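Local coordinates for conserved membrane protein (PDB 6GZU) that is a secreted effector combining deubiquitinating and acetylating activities, induces Golgi fragmentation, and probably works as a cysteine-type peptidase, at residues Asp58-Asp63 with Cys78-Asn83; Asp36-Ser41 with Gln85-Leu90; Leu105-Ser110 with Asn155-Arg160. One frame throughout, in Å; residues are numbered along the deposited sequence. Where two conformers were deposited one is given.

Contact 1 (Asp58-Asp63 with Cys78-Asn83); sequences DLHLYD and CHHQNN. With ZN (zinc ion), chain C.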
loop_
_atom_site.group_PDB
_atom_site.type_symbol
_atom_site.label_atom_id
_atom_site.label_comp_id
_atom_site.label_asym_id
_atom_site.label_seq_id
_atom_site.Cartn_x
_atom_site.Cartn_y
_atom_site.Cartn_z
ATOM N N ASP A 58 -5.965 6.213 -8.732
ATOM C CA ASP A 58 -6.711 6.453 -7.479
ATOM C C ASP A 58 -6.799 7.936 -7.119
ATOM O O ASP A 58 -7.745 8.359 -6.466
ATOM C CB ASP A 58 -6.102 5.642 -6.321
ATOM C CG ASP A 58 -6.391 4.188 -6.436
ATOM O OD1 ASP A 58 -7.449 3.857 -7.000
ATOM O OD2 ASP A 58 -5.616 3.369 -5.945
ATOM N N LEU A 59 -5.851 8.741 -7.614
ATOM C CA LEU A 59 -5.904 10.199 -7.430
ATOM C C LEU A 59 -6.583 10.899 -8.595
ATOM O O LEU A 59 -6.539 12.143 -8.695
ATOM C CB LEU A 59 -4.477 10.755 -7.279
ATOM C CG LEU A 59 -3.833 10.213 -5.989
ATOM C CD1 LEU A 59 -2.310 10.551 -5.994
ATOM C CD2 LEU A 59 -4.539 10.851 -4.845
ATOM N N HIS A 60 -7.231 10.130 -9.469
ATOM C CA HIS A 60 -7.919 10.676 -10.667
ATOM C C HIS A 60 -7.032 11.490 -11.587
ATOM O O HIS A 60 -7.491 12.477 -12.196
ATOM C CB HIS A 60 -9.176 11.445 -10.241
ATOM C CG HIS A 60 -10.007 10.676 -9.254
ATOM N ND1 HIS A 60 -9.951 10.894 -7.891
ATOM C CD2 HIS A 60 -10.844 9.631 -9.423
ATOM C CE1 HIS A 60 -10.781 10.067 -7.270
ATOM N NE2 HIS A 60 -11.340 9.291 -8.177
ATOM N N LEU A 61 -5.774 11.070 -11.681
ATOM C CA LEU A 61 -4.783 11.684 -12.528
ATOM C C LEU A 61 -4.464 10.859 -13.757
ATOM O O LEU A 61 -3.480 11.131 -14.442
ATOM C CB LEU A 61 -3.510 11.917 -11.731
ATOM C CG LEU A 61 -3.665 13.007 -10.661
ATOM C CD1 LEU A 61 -2.486 12.966 -9.727
ATOM C CD2 LEU A 61 -3.791 14.353 -11.289
ATOM N N TYR A 62 -5.306 9.904 -14.117
ATOM C CA TYR A 62 -4.990 9.105 -15.294
ATOM C C TYR A 62 -6.176 9.012 -16.247
ATOM O O TYR A 62 -7.270 8.662 -15.833
ATOM C CB TYR A 62 -4.504 7.704 -14.885
ATOM C CG TYR A 62 -3.996 6.988 -16.093
ATOM C CD1 TYR A 62 -2.797 7.380 -16.690
ATOM C CD2 TYR A 62 -4.752 5.994 -16.706
ATOM C CE1 TYR A 62 -2.340 6.775 -17.836
ATOM C CE2 TYR A 62 -4.309 5.385 -17.858
ATOM C CZ TYR A 62 -3.101 5.784 -18.420
ATOM O OH TYR A 62 -2.632 5.182 -19.566
ATOM N N ASP A 63 -5.972 9.336 -17.522
ATOM C CA ASP A 63 -7.072 9.312 -18.492
ATOM C C ASP A 63 -6.924 8.067 -19.349
ATOM O O ASP A 63 -6.097 8.041 -20.254
ATOM C CB ASP A 63 -7.037 10.583 -19.367
ATOM C CG ASP A 63 -8.109 10.591 -20.466
ATOM O OD1 ASP A 63 -7.991 9.779 -21.404
ATOM O OD2 ASP A 63 -9.048 11.425 -20.416
ATOM N N CYS A 78 -13.000 8.801 -12.548
ATOM C CA CYS A 78 -13.072 7.959 -11.367
ATOM C C CYS A 78 -13.555 6.542 -11.640
ATOM O O CYS A 78 -14.649 6.352 -12.164
ATOM C CB CYS A 78 -14.005 8.624 -10.379
ATOM S SG CYS A 78 -14.344 7.602 -9.023
ATOM N N HIS A 79 -12.780 5.542 -11.220
ATOM C CA HIS A 79 -13.179 4.139 -11.363
ATOM C C HIS A 79 -13.588 3.508 -10.005
ATOM O O HIS A 79 -13.754 2.259 -9.859
ATOM C CB HIS A 79 -12.054 3.350 -12.039
ATOM C CG HIS A 79 -10.838 3.172 -11.185
ATOM N ND1 HIS A 79 -10.298 4.190 -10.426
ATOM C CD2 HIS A 79 -10.052 2.089 -10.965
ATOM C CE1 HIS A 79 -9.251 3.733 -9.755
ATOM N NE2 HIS A 79 -9.065 2.470 -10.085
ATOM N N HIS A 80 -13.766 4.364 -8.999
ATOM C CA HIS A 80 -14.110 3.893 -7.649
ATOM C C HIS A 80 -15.559 3.703 -7.331
ATOM O O HIS A 80 -15.880 3.110 -6.300
ATOM C CB HIS A 80 -13.570 4.840 -6.593
ATOM C CG HIS A 80 -12.110 5.108 -6.730
ATOM N ND1 HIS A 80 -11.618 6.348 -7.084
ATOM C CD2 HIS A 80 -11.040 4.288 -6.574
ATOM C CE1 HIS A 80 -10.291 6.275 -7.128
ATOM N NE2 HIS A 80 -9.922 5.031 -6.845
ATOM N N GLN A 81 -16.432 4.209 -8.173
ATOM C CA GLN A 81 -17.849 4.088 -7.872
ATOM C C GLN A 81 -18.460 2.867 -8.568
ATOM O O GLN A 81 -18.043 2.480 -9.668
ATOM C CB GLN A 81 -18.552 5.415 -8.186
ATOM C CG GLN A 81 -18.050 6.550 -7.267
ATOM N N ASN A 82 -19.426 2.242 -7.906
ATOM C CA ASN A 82 -20.124 1.105 -8.498
ATOM C C ASN A 82 -19.171 -0.030 -8.876
ATOM O O ASN A 82 -19.386 -0.751 -9.846
ATOM C CB ASN A 82 -20.939 1.568 -9.709
ATOM C CG ASN A 82 -22.237 0.847 -9.831
ATOM N N ASN A 83 -18.101 -0.171 -8.116
ATOM C CA ASN A 83 -17.160 -1.264 -8.355
ATOM C C ASN A 83 -17.036 -2.099 -7.091
ATOM O O ASN A 83 -16.274 -1.762 -6.193
ATOM C CB ASN A 83 -15.791 -0.737 -8.812
ATOM C CG ASN A 83 -14.798 -1.839 -9.097
ATOM O OD1 ASN A 83 -14.956 -2.983 -8.671
ATOM N ND2 ASN A 83 -13.746 -1.493 -9.798
HETATM ZN ZN ZN C . -12.710 8.020 -7.533
HETATM O O HOH W 1 -5.996 2.414 -9.051
#
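H60 and H80 reach toward each other tip to tip across a zinc ion, with H60 NE2 and H80 ND1 3.2 Å apart; both nitrogens bind the metal, so this short spacing comes from shared coordination and not from a hydrogen bond. Each of the two, H60 NE2 and H80 ND1, sits 2.0 Å from zinc. The ring planes are turned 89° apart and meet obliquely. C78 brings the third ligand, its SG 2.2 Å from zinc. Its CA packs 3.4 Å from H60 CD2, at the edge of that imidazole and near its plane. Within the loop, H80 N donates to C78 SG over 3.3 Å, a bond that would be expected to draw off some of the thiolate's charge. With C95 as fourth ligand this is a Cys2His2 zinc site, pinning the loop that holds C78 and H80 to the end of helix 51-58; that helix closes in a Schellman motif with H60 as the C-prime residue at positive phi. D58, in the last turn, serves as second shell. H80 NE2 donates to D58 OD1 at 2.7 Å and 169°, the oxygen lying in the ring plane of H80 while the ring nitrogen meets the carboxylate on its anti side, tilted from its plane. Together with the zinc bond at ND1, this bond helps fix the rotation of H80, and it probably polarises the ring toward the metal. D58 OD1 also approaches the edge of the H79 ring, 3.3 Å from H79 CE1, and a water bridges D58 OD1, weakly, to H79 NE2. The other oxygen, D58 OD2, is hydrogen-bonded to Y103 OH.

Contact 2 (Asp36-Ser41 with Gln85-Leu90); sequences DLFVPS and QDYPHL
The two backbones come closest at S41 and D86, whose CA atoms are 4.4 Å apart, and diverge to 8.2 Å between the CA atoms of V39 and H89. H89 bridges the wider end: NE2 donates to V39 O at 2.7 Å in a practically straight bond (179°), the oxygen lying in the ring plane but the donor standing well above the carbonyl plane. The H89 ring tip also rests on V39, with NE2 3.6 Å from V39 CB. At the narrow end S41 OG donates to the anti lone pair of D86 OD1 over 2.6 Å; since S41 OG also accepts from Y43 N and T44 N, three bonds grip that hydroxyl. Between these polar ties, Y87 CE1 lies 3.6 Å from S41 N, and a water links Y87 OH to the same amide. L90 crosses F38 at about a right angle, its CD1 touching F38 CE2 at 3.5 Å. The F38 ring stacks on Y101 and also meets the zinc ligand H80. The contact thus seats the loop between zinc ligands H80 and C95 against the end of edge strand 37-38, and the residues V39-S41 that follow it, in this CE-clan catalytic domain.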
loop_
_atom_site.group_PDB
_atom_site.type_symbol
_atom_site.label_atom_id
_atom_site.label_comp_id
_atom_site.label_asym_id
_atom_site.label_seq_id
_atom_site.Cartn_x
_atom_site.Cartn_y
_atom_site.Cartn_z
ATOM N N ASP A 36 -8.981 9.215 6.980
ATOM C CA ASP A 36 -8.157 9.774 5.909
ATOM C C ASP A 36 -7.461 8.704 5.083
ATOM O O ASP A 36 -6.769 9.013 4.118
ATOM C CB ASP A 36 -7.056 10.657 6.493
ATOM C CG ASP A 36 -7.549 12.016 6.938
ATOM O OD1 ASP A 36 -8.625 12.459 6.471
ATOM O OD2 ASP A 36 -6.836 12.646 7.750
ATOM N N LEU A 37 -7.569 7.434 5.492
ATOM C CA LEU A 37 -6.840 6.378 4.798
ATOM C C LEU A 37 -7.639 5.804 3.652
ATOM O O LEU A 37 -8.755 5.307 3.864
ATOM C CB LEU A 37 -6.555 5.243 5.773
ATOM C CG LEU A 37 -5.856 4.006 5.210
ATOM C CD1 LEU A 37 -4.429 4.365 4.807
ATOM C CD2 LEU A 37 -5.848 2.813 6.218
ATOM N N PHE A 38 -7.070 5.859 2.453
ATOM C CA PHE A 38 -7.590 5.187 1.284
ATOM C C PHE A 38 -7.015 3.759 1.212
ATOM O O PHE A 38 -5.786 3.547 1.212
ATOM C CB PHE A 38 -7.168 5.953 0.041
ATOM C CG PHE A 38 -7.571 5.310 -1.241
ATOM C CD1 PHE A 38 -6.721 4.406 -1.883
ATOM C CD2 PHE A 38 -8.763 5.652 -1.862
ATOM C CE1 PHE A 38 -7.070 3.832 -3.076
ATOM C CE2 PHE A 38 -9.120 5.058 -3.090
ATOM C CZ PHE A 38 -8.293 4.145 -3.674
ATOM N N VAL A 39 -7.907 2.786 1.108
ATOM C CA VAL A 39 -7.528 1.385 0.897
ATOM C C VAL A 39 -7.755 1.056 -0.578
ATOM O O VAL A 39 -8.849 1.278 -1.100
ATOM C CB VAL A 39 -8.425 0.521 1.748
ATOM C CG1 VAL A 39 -8.097 -1.003 1.522
ATOM C CG2 VAL A 39 -8.275 0.943 3.232
ATOM N N PRO A 40 -6.702 0.589 -1.269
ATOM C CA PRO A 40 -6.788 0.294 -2.699
ATOM C C PRO A 40 -7.485 -1.011 -2.990
ATOM O O PRO A 40 -8.089 -1.623 -2.104
ATOM C CB PRO A 40 -5.314 0.235 -3.144
ATOM C CG PRO A 40 -4.611 -0.343 -1.929
ATOM C CD PRO A 40 -5.356 0.322 -0.727
ATOM N N SER A 41 -7.408 -1.457 -4.231
ATOM C CA SER A 41 -8.221 -2.591 -4.678
ATOM C C SER A 41 -8.101 -3.802 -3.774
ATOM O O SER A 41 -6.999 -4.227 -3.430
ATOM C CB SER A 41 -7.747 -3.013 -6.058
ATOM O OG SER A 41 -8.345 -4.254 -6.405
ATOM N N GLN A 85 -16.013 -5.247 -6.851
ATOM C CA GLN A 85 -14.972 -6.250 -6.895
ATOM C C GLN A 85 -13.691 -5.659 -6.339
ATOM O O GLN A 85 -13.082 -6.219 -5.432
ATOM C CB GLN A 85 -14.750 -6.696 -8.318
ATOM C CG GLN A 85 -13.665 -7.734 -8.468
ATOM C CD GLN A 85 -13.624 -8.238 -9.881
ATOM O OE1 GLN A 85 -13.282 -7.485 -10.807
ATOM N NE2 GLN A 85 -14.012 -9.503 -10.077
ATOM N N ASP A 86 -13.281 -4.508 -6.868
ATOM C CA ASP A 86 -12.102 -3.823 -6.334
ATOM C C ASP A 86 -12.404 -2.909 -5.148
ATOM O O ASP A 86 -11.607 -2.813 -4.219
ATOM C CB ASP A 86 -11.453 -2.957 -7.406
ATOM C CG ASP A 86 -10.976 -3.751 -8.586
ATOM O OD1 ASP A 86 -9.888 -4.357 -8.476
ATOM O OD2 ASP A 86 -11.648 -3.706 -9.641
ATOM N N TYR A 87 -13.526 -2.194 -5.212
ATOM C CA TYR A 87 -13.802 -1.126 -4.238
ATOM C C TYR A 87 -15.167 -1.195 -3.582
ATOM O O TYR A 87 -15.862 -0.191 -3.539
ATOM C CB TYR A 87 -13.622 0.277 -4.878
ATOM C CG TYR A 87 -12.317 0.431 -5.625
ATOM C CD1 TYR A 87 -11.115 0.524 -4.945
ATOM C CD2 TYR A 87 -12.288 0.491 -7.032
ATOM C CE1 TYR A 87 -9.910 0.647 -5.633
ATOM C CE2 TYR A 87 -11.082 0.613 -7.736
ATOM C CZ TYR A 87 -9.908 0.692 -7.022
ATOM O OH TYR A 87 -8.729 0.784 -7.705
ATOM N N PRO A 88 -15.546 -2.343 -3.017
ATOM C CA PRO A 88 -16.867 -2.346 -2.373
ATOM C C PRO A 88 -16.892 -1.410 -1.163
ATOM O O PRO A 88 -17.952 -0.894 -0.807
ATOM C CB PRO A 88 -17.021 -3.798 -1.919
ATOM C CG PRO A 88 -15.567 -4.311 -1.769
ATOM C CD PRO A 88 -14.819 -3.616 -2.868
ATOM N N HIS A 89 -15.720 -1.186 -0.555
ATOM C CA HIS A 89 -15.588 -0.351 0.638
ATOM C C HIS A 89 -15.674 1.150 0.306
ATOM O O HIS A 89 -15.721 1.980 1.220
ATOM C CB HIS A 89 -14.270 -0.664 1.346
ATOM C CG HIS A 89 -13.076 -0.507 0.460
ATOM N ND1 HIS A 89 -12.884 -1.274 -0.675
ATOM C CD2 HIS A 89 -12.024 0.339 0.536
ATOM C CE1 HIS A 89 -11.757 -0.904 -1.258
ATOM N NE2 HIS A 89 -11.206 0.059 -0.531
ATOM N N LEU A 90 -15.649 1.497 -0.983
ATOM C CA LEU A 90 -15.754 2.908 -1.402
ATOM C C LEU A 90 -17.123 3.250 -1.963
ATOM O O LEU A 90 -17.383 4.412 -2.282
ATOM C CB LEU A 90 -14.708 3.253 -2.468
ATOM C CG LEU A 90 -13.260 3.087 -1.990
ATOM C CD1 LEU A 90 -12.253 3.480 -3.078
ATOM C CD2 LEU A 90 -13.032 3.864 -0.671
HETATM O O HOH W 2 -6.517 0.790 -6.174
#

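Contact 3 (Leu105-Ser110 with Asn155-Arg160); sequences LWHHPS and NFINNR
F156 meets P109 and H107 with one end of its ring. Its CG is anti to the backbone N (chi1 -169°), which carries the ring out to the first segment, where it crosses P109 at about a right angle, F156 CZ lying 3.8 Å from P109 CG. The neighbouring atom F156 CE1 comes to 3.9 Å from H107 CD2, so that the two rings meet at their edges. I157 follows and takes a face of the H107 ring. Its CG2 stands over the centre of the imidazole, 3.8 Å from the centroid and 11° off the normal, a CH-pi contact, while I157 CG1 packs 3.8 Å from H107 CD2. The end of the I157 side chain, CD1, continues to L105 CD2 at 3.9 Å, which joins two residues of the same strand through a single side chain. N158 takes part through its backbone: a water 2.8 Å from H107 NE2 accepts from N158 N at 3.0 Å, giving the imidazole's polar tip a partner. N158 is also the N-cap of helix 159-174, its OD1 accepting from R160 N in the carbonyl plane at 2.9 Å and 161°. The contact therefore packs the turn leading into that helix against the end of strand 100-107 and the P109 that follows. F156 N is bonded to D151 OD2 and the F156 ring meets H134, two residues whose geometry is consistent with the His-Asp part of the Cys-His-Asp triad of CE-clan cysteine proteases.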
loop_
_atom_site.group_PDB
_atom_site.type_symbol
_atom_site.label_atom_id
_atom_site.label_comp_id
_atom_site.label_asym_id
_atom_site.label_seq_id
_atom_site.Cartn_x
_atom_site.Cartn_y
_atom_site.Cartn_z
ATOM N N LEU A 105 2.259 -4.251 -2.026
ATOM C CA LEU A 105 2.995 -4.424 -3.264
ATOM C C LEU A 105 3.656 -5.802 -3.218
ATOM O O LEU A 105 4.443 -6.067 -2.301
ATOM C CB LEU A 105 4.005 -3.268 -3.463
ATOM C CG LEU A 105 4.640 -3.107 -4.850
ATOM C CD1 LEU A 105 5.222 -1.751 -5.115
ATOM C CD2 LEU A 105 5.836 -4.084 -4.883
ATOM N N TRP A 106 3.352 -6.625 -4.219
ATOM C CA TRP A 106 3.780 -8.022 -4.337
ATOM C C TRP A 106 4.985 -8.092 -5.262
ATOM O O TRP A 106 5.024 -7.420 -6.284
ATOM C CB TRP A 106 2.648 -8.822 -4.964
ATOM C CG TRP A 106 2.880 -10.281 -4.973
ATOM C CD1 TRP A 106 2.467 -11.174 -4.023
ATOM C CD2 TRP A 106 3.540 -11.061 -6.000
ATOM N NE1 TRP A 106 2.848 -12.458 -4.376
ATOM C CE2 TRP A 106 3.501 -12.417 -5.581
ATOM C CE3 TRP A 106 4.164 -10.748 -7.220
ATOM C CZ2 TRP A 106 4.057 -13.444 -6.336
ATOM C CZ3 TRP A 106 4.738 -11.787 -7.970
ATOM C CH2 TRP A 106 4.668 -13.107 -7.529
ATOM N N HIS A 107 5.995 -8.897 -4.895
ATOM C CA HIS A 107 7.198 -9.049 -5.714
ATOM C C HIS A 107 7.741 -10.452 -5.716
ATOM O O HIS A 107 7.688 -11.132 -4.703
ATOM C CB HIS A 107 8.309 -8.114 -5.222
ATOM C CG HIS A 107 9.472 -8.047 -6.153
ATOM N ND1 HIS A 107 9.378 -7.469 -7.404
ATOM C CD2 HIS A 107 10.759 -8.477 -6.025
ATOM C CE1 HIS A 107 10.556 -7.552 -8.012
ATOM N NE2 HIS A 107 11.411 -8.150 -7.196
ATOM N N HIS A 108 8.326 -10.833 -6.841
ATOM C CA HIS A 108 9.113 -12.057 -6.931
ATOM C C HIS A 108 10.299 -11.718 -7.811
ATOM O O HIS A 108 10.135 -11.129 -8.882
ATOM C CB HIS A 108 8.322 -13.186 -7.568
ATOM C CG HIS A 108 8.990 -14.514 -7.414
ATOM N ND1 HIS A 108 10.077 -14.893 -8.171
ATOM C CD2 HIS A 108 8.741 -15.543 -6.569
ATOM C CE1 HIS A 108 10.460 -16.106 -7.810
ATOM N NE2 HIS A 108 9.662 -16.527 -6.842
ATOM N N PRO A 109 11.514 -12.110 -7.385
ATOM C CA PRO A 109 12.718 -11.739 -8.136
ATOM C C PRO A 109 12.869 -12.406 -9.505
ATOM O O PRO A 109 13.715 -11.930 -10.301
ATOM C CB PRO A 109 13.879 -12.178 -7.215
ATOM C CG PRO A 109 13.234 -12.386 -5.835
ATOM C CD PRO A 109 11.819 -12.801 -6.110
ATOM N N SER A 110 12.110 -13.461 -9.806
ATOM C CA SER A 110 12.303 -14.154 -11.079
ATOM C C SER A 110 11.579 -13.508 -12.250
ATOM O O SER A 110 11.848 -13.839 -13.402
ATOM C CB SER A 110 11.903 -15.624 -10.980
ATOM O OG SER A 110 10.488 -15.679 -10.776
ATOM N N ASN A 155 15.965 -4.681 1.367
ATOM C CA ASN A 155 16.334 -4.582 -0.049
ATOM C C ASN A 155 15.970 -5.791 -0.870
ATOM O O ASN A 155 16.682 -6.162 -1.768
ATOM C CB ASN A 155 17.796 -4.213 -0.246
ATOM C CG ASN A 155 18.033 -2.784 0.045
ATOM O OD1 ASN A 155 17.689 -1.873 -0.774
ATOM N ND2 ASN A 155 18.566 -2.531 1.226
ATOM N N PHE A 156 14.853 -6.408 -0.536
ATOM C CA PHE A 156 14.398 -7.543 -1.314
ATOM C C PHE A 156 14.135 -7.215 -2.781
ATOM O O PHE A 156 14.437 -8.036 -3.653
ATOM C CB PHE A 156 13.134 -8.099 -0.695
ATOM C CG PHE A 156 12.704 -9.435 -1.259
ATOM C CD1 PHE A 156 11.896 -9.490 -2.400
ATOM C CD2 PHE A 156 13.077 -10.631 -0.666
ATOM C CE1 PHE A 156 11.467 -10.684 -2.937
ATOM C CE2 PHE A 156 12.655 -11.820 -1.200
ATOM C CZ PHE A 156 11.866 -11.875 -2.344
ATOM N N ILE A 157 13.572 -6.037 -3.061
ATOM C CA ILE A 157 13.325 -5.664 -4.428
ATOM C C ILE A 157 14.521 -4.900 -5.003
ATOM O O ILE A 157 14.991 -3.909 -4.416
ATOM C CB ILE A 157 12.068 -4.773 -4.573
ATOM C CG1 ILE A 157 10.883 -5.382 -3.806
ATOM C CG2 ILE A 157 11.728 -4.564 -6.069
ATOM C CD1 ILE A 157 9.577 -4.601 -4.089
ATOM N N ASN A 158 15.057 -5.368 -6.126
ATOM C CA ASN A 158 16.200 -4.679 -6.705
ATOM C C ASN A 158 15.904 -3.206 -6.910
ATOM O O ASN A 158 14.804 -2.847 -7.355
ATOM C CB ASN A 158 16.569 -5.274 -8.048
ATOM C CG ASN A 158 17.966 -4.902 -8.464
ATOM O OD1 ASN A 158 18.260 -3.773 -8.845
ATOM N ND2 ASN A 158 18.856 -5.864 -8.346
ATOM N N ASN A 159 16.867 -2.328 -6.580
ATOM C CA ASN A 159 16.650 -0.891 -6.747
ATOM C C ASN A 159 16.262 -0.532 -8.176
ATOM O O ASN A 159 15.510 0.441 -8.400
ATOM C CB ASN A 159 17.915 -0.100 -6.434
ATOM C CG ASN A 159 18.191 0.039 -4.977
ATOM O OD1 ASN A 159 17.346 -0.223 -4.151
ATOM N ND2 ASN A 159 19.413 0.464 -4.643
ATOM N N ARG A 160 16.783 -1.286 -9.136
ATOM C CA ARG A 160 16.478 -1.063 -10.555
ATOM C C ARG A 160 15.003 -1.186 -10.890
ATOM O O ARG A 160 14.532 -0.603 -11.906
ATOM C CB ARG A 160 17.324 -1.999 -11.449
ATOM C CG ARG A 160 18.813 -1.690 -11.423
ATOM C CD ARG A 160 19.663 -2.702 -12.239
HETATM O O HOH W 3 14.218 -7.967 -7.469
#

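How the contacts relate
From the N terminus, strand 37-38 opens contact 2. The chain then runs through helix 51-58, at whose end contact 1 opens; the small hairpin of strands 62-63 and 68-69 follows, and contact 1 closes at 78-83. Contact 2 closes next, at 85-90, so contact 1 is nested inside its loop. The two touch, with H79 NE2 2.9 Å from Y87 OH, and together tie the zinc region to the edge of the main sheet. Contact 3 lies in series with both: it opens on strand 100-107, the neighbour of 37-38, and closes beside helix 159-174. Its centre is about 25 Å from that of contact 2, across the chain's centre.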